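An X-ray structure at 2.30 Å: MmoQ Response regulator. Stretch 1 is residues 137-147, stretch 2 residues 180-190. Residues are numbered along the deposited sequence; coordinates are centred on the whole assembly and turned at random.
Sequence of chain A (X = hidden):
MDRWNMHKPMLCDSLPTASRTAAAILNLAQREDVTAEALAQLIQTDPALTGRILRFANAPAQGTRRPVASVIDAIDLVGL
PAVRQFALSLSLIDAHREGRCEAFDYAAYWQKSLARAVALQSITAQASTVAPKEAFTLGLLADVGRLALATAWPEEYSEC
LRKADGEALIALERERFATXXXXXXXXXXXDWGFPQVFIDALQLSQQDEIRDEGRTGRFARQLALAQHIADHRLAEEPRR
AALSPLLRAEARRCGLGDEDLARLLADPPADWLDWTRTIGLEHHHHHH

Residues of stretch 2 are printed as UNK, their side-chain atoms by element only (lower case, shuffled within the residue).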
# COMPACT_ATOMS: atom_id res chain seq x y z
N THR A 137 3.39 0.95 -6.36
CA THR A 137 3.54 0.06 -5.23
C THR A 137 3.40 0.80 -3.91
O THR A 137 2.71 0.34 -3.00
CB THR A 137 4.91 -0.65 -5.28
OG1 THR A 137 5.03 -1.32 -6.54
CG2 THR A 137 5.03 -1.68 -4.17
N LEU A 138 4.05 1.96 -3.79
CA LEU A 138 3.89 2.74 -2.56
C LEU A 138 2.44 3.18 -2.35
O LEU A 138 1.94 3.17 -1.22
CB LEU A 138 4.81 3.95 -2.55
CG LEU A 138 4.74 4.73 -1.24
CD1 LEU A 138 4.98 3.80 -0.04
CD2 LEU A 138 5.74 5.88 -1.23
N GLY A 139 1.77 3.55 -3.43
CA GLY A 139 0.37 3.93 -3.35
C GLY A 139 -0.46 2.75 -2.86
O GLY A 139 -1.28 2.88 -1.95
N LEU A 140 -0.23 1.59 -3.45
CA LEU A 140 -0.92 0.37 -3.04
C LEU A 140 -0.81 0.13 -1.53
O LEU A 140 -1.79 -0.26 -0.87
CB LEU A 140 -0.33 -0.83 -3.79
CG LEU A 140 -0.99 -2.18 -3.59
CD1 LEU A 140 -2.36 -2.22 -4.28
CD2 LEU A 140 -0.09 -3.32 -4.10
N LEU A 141 0.39 0.37 -1.00
CA LEU A 141 0.74 -0.04 0.37
C LEU A 141 0.61 1.08 1.40
O LEU A 141 0.83 0.85 2.58
CB LEU A 141 2.18 -0.56 0.38
CG LEU A 141 2.52 -2.04 0.17
CD1 LEU A 141 1.32 -2.91 -0.27
CD2 LEU A 141 3.72 -2.22 -0.76
N ALA A 142 0.25 2.28 0.94
CA ALA A 142 0.27 3.50 1.76
C ALA A 142 -0.43 3.43 3.14
O ALA A 142 -0.14 4.24 4.03
CB ALA A 142 -0.28 4.68 0.95
N ASP A 143 -1.36 2.49 3.31
CA ASP A 143 -1.99 2.31 4.62
C ASP A 143 -2.19 0.84 4.98
O ASP A 143 -3.18 0.46 5.63
CB ASP A 143 -3.29 3.12 4.75
CG ASP A 143 -4.33 2.74 3.71
OD1 ASP A 143 -4.10 1.80 2.93
OD2 ASP A 143 -5.38 3.41 3.68
N VAL A 144 -1.23 0.03 4.56
CA VAL A 144 -1.26 -1.39 4.86
C VAL A 144 -1.27 -1.65 6.37
O VAL A 144 -1.68 -2.71 6.82
CB VAL A 144 -0.08 -2.13 4.17
CG1 VAL A 144 1.24 -1.81 4.88
CG2 VAL A 144 -0.34 -3.61 4.16
N GLY A 145 -0.85 -0.66 7.16
CA GLY A 145 -1.00 -0.74 8.60
C GLY A 145 -2.43 -0.96 9.07
O GLY A 145 -2.66 -1.54 10.13
N ARG A 146 -3.41 -0.49 8.30
CA ARG A 146 -4.82 -0.71 8.66
C ARG A 146 -5.17 -2.18 8.56
O ARG A 146 -5.74 -2.76 9.50
CB ARG A 146 -5.76 0.08 7.76
CG ARG A 146 -5.65 1.59 7.85
CD ARG A 146 -6.78 2.21 7.05
NE ARG A 146 -6.68 3.66 6.98
CZ ARG A 146 -7.28 4.51 7.82
NH1 ARG A 146 -8.05 4.06 8.81
NH2 ARG A 146 -7.12 5.82 7.65
N LEU A 147 -4.84 -2.79 7.42
CA LEU A 147 -5.01 -4.22 7.21
C LEU A 147 -4.35 -5.02 8.35
O LEU A 147 -4.92 -5.97 8.88
CB LEU A 147 -4.36 -4.63 5.89
CG LEU A 147 -5.06 -5.59 4.92
CD1 LEU A 147 -4.08 -6.63 4.46
CD2 LEU A 147 -6.33 -6.23 5.48
N UNK A 180 -0.12 2.92 15.89
CA UNK A 180 -1.32 3.30 15.16
C UNK A 180 -1.14 2.88 13.72
O UNK A 180 -0.03 2.51 13.33
o UNK A 180 -0.24 5.46 13.36
o UNK A 180 0.21 6.37 15.34
c UNK A 180 -1.55 4.81 15.26
c UNK A 180 -0.45 5.61 14.60
N UNK A 181 -2.21 2.94 12.93
CA UNK A 181 -2.16 2.35 11.60
C UNK A 181 -1.15 3.03 10.66
O UNK A 181 -0.57 2.38 9.78
c UNK A 181 -4.29 3.55 10.87
n UNK A 181 -3.92 4.56 10.00
c UNK A 181 -4.77 5.56 10.11
n UNK A 181 -5.68 5.24 11.01
c UNK A 181 -3.55 2.25 10.97
c UNK A 181 -5.41 3.99 11.49
N UNK A 182 -0.90 4.33 10.87
CA UNK A 182 0.09 5.06 10.07
C UNK A 182 1.54 4.76 10.48
O UNK A 182 2.40 4.54 9.62
c UNK A 182 -0.19 6.57 10.08
c UNK A 182 -1.45 6.93 9.33
o UNK A 182 -1.75 6.25 8.32
o UNK A 182 -2.16 7.89 9.73
N UNK A 183 1.81 4.74 11.77
CA UNK A 183 3.13 4.31 12.23
C UNK A 183 3.37 2.88 11.77
O UNK A 183 4.43 2.54 11.24
o UNK A 183 3.57 3.44 16.29
c UNK A 183 4.66 3.62 15.70
c UNK A 183 3.23 4.40 13.75
o UNK A 183 5.76 3.40 16.25
c UNK A 183 4.64 4.11 14.26
N UNK A 184 2.38 2.02 11.96
CA UNK A 184 2.54 0.62 11.61
C UNK A 184 2.88 0.50 10.11
O UNK A 184 3.77 -0.25 9.73
c UNK A 184 0.15 -2.38 12.24
c UNK A 184 1.44 -1.58 12.44
c UNK A 184 1.26 -0.14 11.96
c UNK A 184 2.61 -2.22 11.73
N UNK A 185 2.18 1.25 9.27
CA UNK A 185 2.48 1.26 7.84
C UNK A 185 3.97 1.54 7.57
O UNK A 185 4.66 0.79 6.86
o UNK A 185 0.24 1.84 7.13
c UNK A 185 2.07 2.42 5.65
c UNK A 185 1.61 2.28 7.10
N UNK A 186 4.46 2.62 8.16
CA UNK A 186 5.86 3.03 7.96
C UNK A 186 6.82 1.96 8.43
O UNK A 186 7.84 1.71 7.79
n UNK A 186 4.58 7.62 12.23
n UNK A 186 5.67 7.02 10.28
c UNK A 186 5.77 6.84 8.83
n UNK A 186 3.51 7.82 10.20
c UNK A 186 5.22 5.48 8.34
c UNK A 186 6.17 4.33 8.69
c UNK A 186 4.59 7.49 10.91
N UNK A 187 6.50 1.32 9.55
CA UNK A 187 7.37 0.28 10.08
C UNK A 187 7.36 -0.93 9.16
O UNK A 187 8.40 -1.51 8.90
c UNK A 187 6.97 -0.15 11.49
c UNK A 187 7.49 -1.19 14.54
se UNK A 187 6.36 0.38 14.24
c UNK A 187 7.10 0.96 12.53
N UNK A 188 6.18 -1.28 8.66
CA UNK A 188 6.05 -2.39 7.71
C UNK A 188 6.87 -2.07 6.45
O UNK A 188 7.70 -2.88 6.01
c UNK A 188 4.41 -4.17 9.37
c UNK A 188 4.57 -2.61 7.37
c UNK A 188 2.34 -3.61 8.08
c UNK A 188 3.85 -3.81 8.00
N UNK A 189 6.65 -0.88 5.89
CA UNK A 189 7.31 -0.50 4.64
C UNK A 189 8.82 -0.48 4.85
O UNK A 189 9.59 -0.86 3.96
c UNK A 189 5.36 0.98 3.69
c UNK A 189 5.02 2.41 3.26
c UNK A 189 5.06 -0.00 2.55
c UNK A 189 6.82 0.87 4.15
N UNK A 190 9.23 -0.03 6.02
CA UNK A 190 10.65 -0.04 6.34
C UNK A 190 11.17 -1.48 6.42
O UNK A 190 12.22 -1.80 5.85
c UNK A 190 12.36 0.53 8.07
o UNK A 190 10.62 2.08 7.44
c UNK A 190 10.91 0.70 7.64
O HOH W 1 0.29 5.51 6.48

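Position 180 carries two side-chain carbons, the second bearing two oxygens, and reaches nothing on stretch 1. One oxygen accepts from the backbone N of 183 at 2.7 Å and, weakly, from that of 182 at 2.8 Å: a carboxylate N-cap, Asp180. Position 181 has one carbon leading to a five-membered ring of three carbons and two nitrogens, with the Arg146 guanidinium over one face; this is His181. Its CE1 lies 3.4 Å from Arg146 NH2.

Position 182 again shows two carbons and a terminal oxygen pair. Its CA-to-CB bond points away, yet one oxygen shares a water with Ala142 O, each 2.8 Å from water 1. The composition gives Asp182. Position 183 adds one carbon before the oxygen pair, points away from stretch 1 and makes no contact there: Glu183.

Position 184 has four carbons forked at the second, one terminal carbon lying 3.6 Å from Gly145 O. The fork after CB identifies Leu184. Position 185 has a single carbon bearing one oxygen and one carbon. The oxygen is 2.7 Å from Gly145 N, and the attached carbon is 3.3 Å from Ala142 O; branching at CB makes it Thr185.

Position 186 runs three carbons, a nitrogen, then a carbon with two more nitrogens, directed away from stretch 1: Arg186. Position 187 is an unbranched chain of two carbons, selenium and a carbon, out of reach; it is Met187, present as selenomethionine.

Positions 188 and 189 each hold four carbons forked at the second. At 188, a terminal carbon meets Val144 CG1 at 3.8 Å: Leu188. At 189, the two fork ends reach different partners, Leu138 CD1 and Leu141 CB, both at 3.6 Å: Leu189. Position 190 has one carbon carrying an oxygen and a carbon and touches nothing opposite: Thr190.

The contact centres on Gly145 and Thr185, whose CA atoms are 4.1 Å apart. Gly145 N donates to Thr185 OG1 (2.7 Å, 144°), while OG1 donates to His181 O at 2.8 Å, linking the glycine amide to the helix backbone. Gly145 CA also approaches His181 O at 3.4 Å, with 158° at the hydrogen. An ideal CB on Gly145 would lie 1.9 Å from His181 O, a clash, so this approach relies on the missing side chain. Toward one end, the Arg146 guanidinium stacks on His181, centres 3.8 Å apart and planes at 29°; toward the other, Leu189 packs against Leu138 and Leu141. The contact buries 506 Å², both sides summed.

Stretch 2 180-190: DHDELTRMLLT
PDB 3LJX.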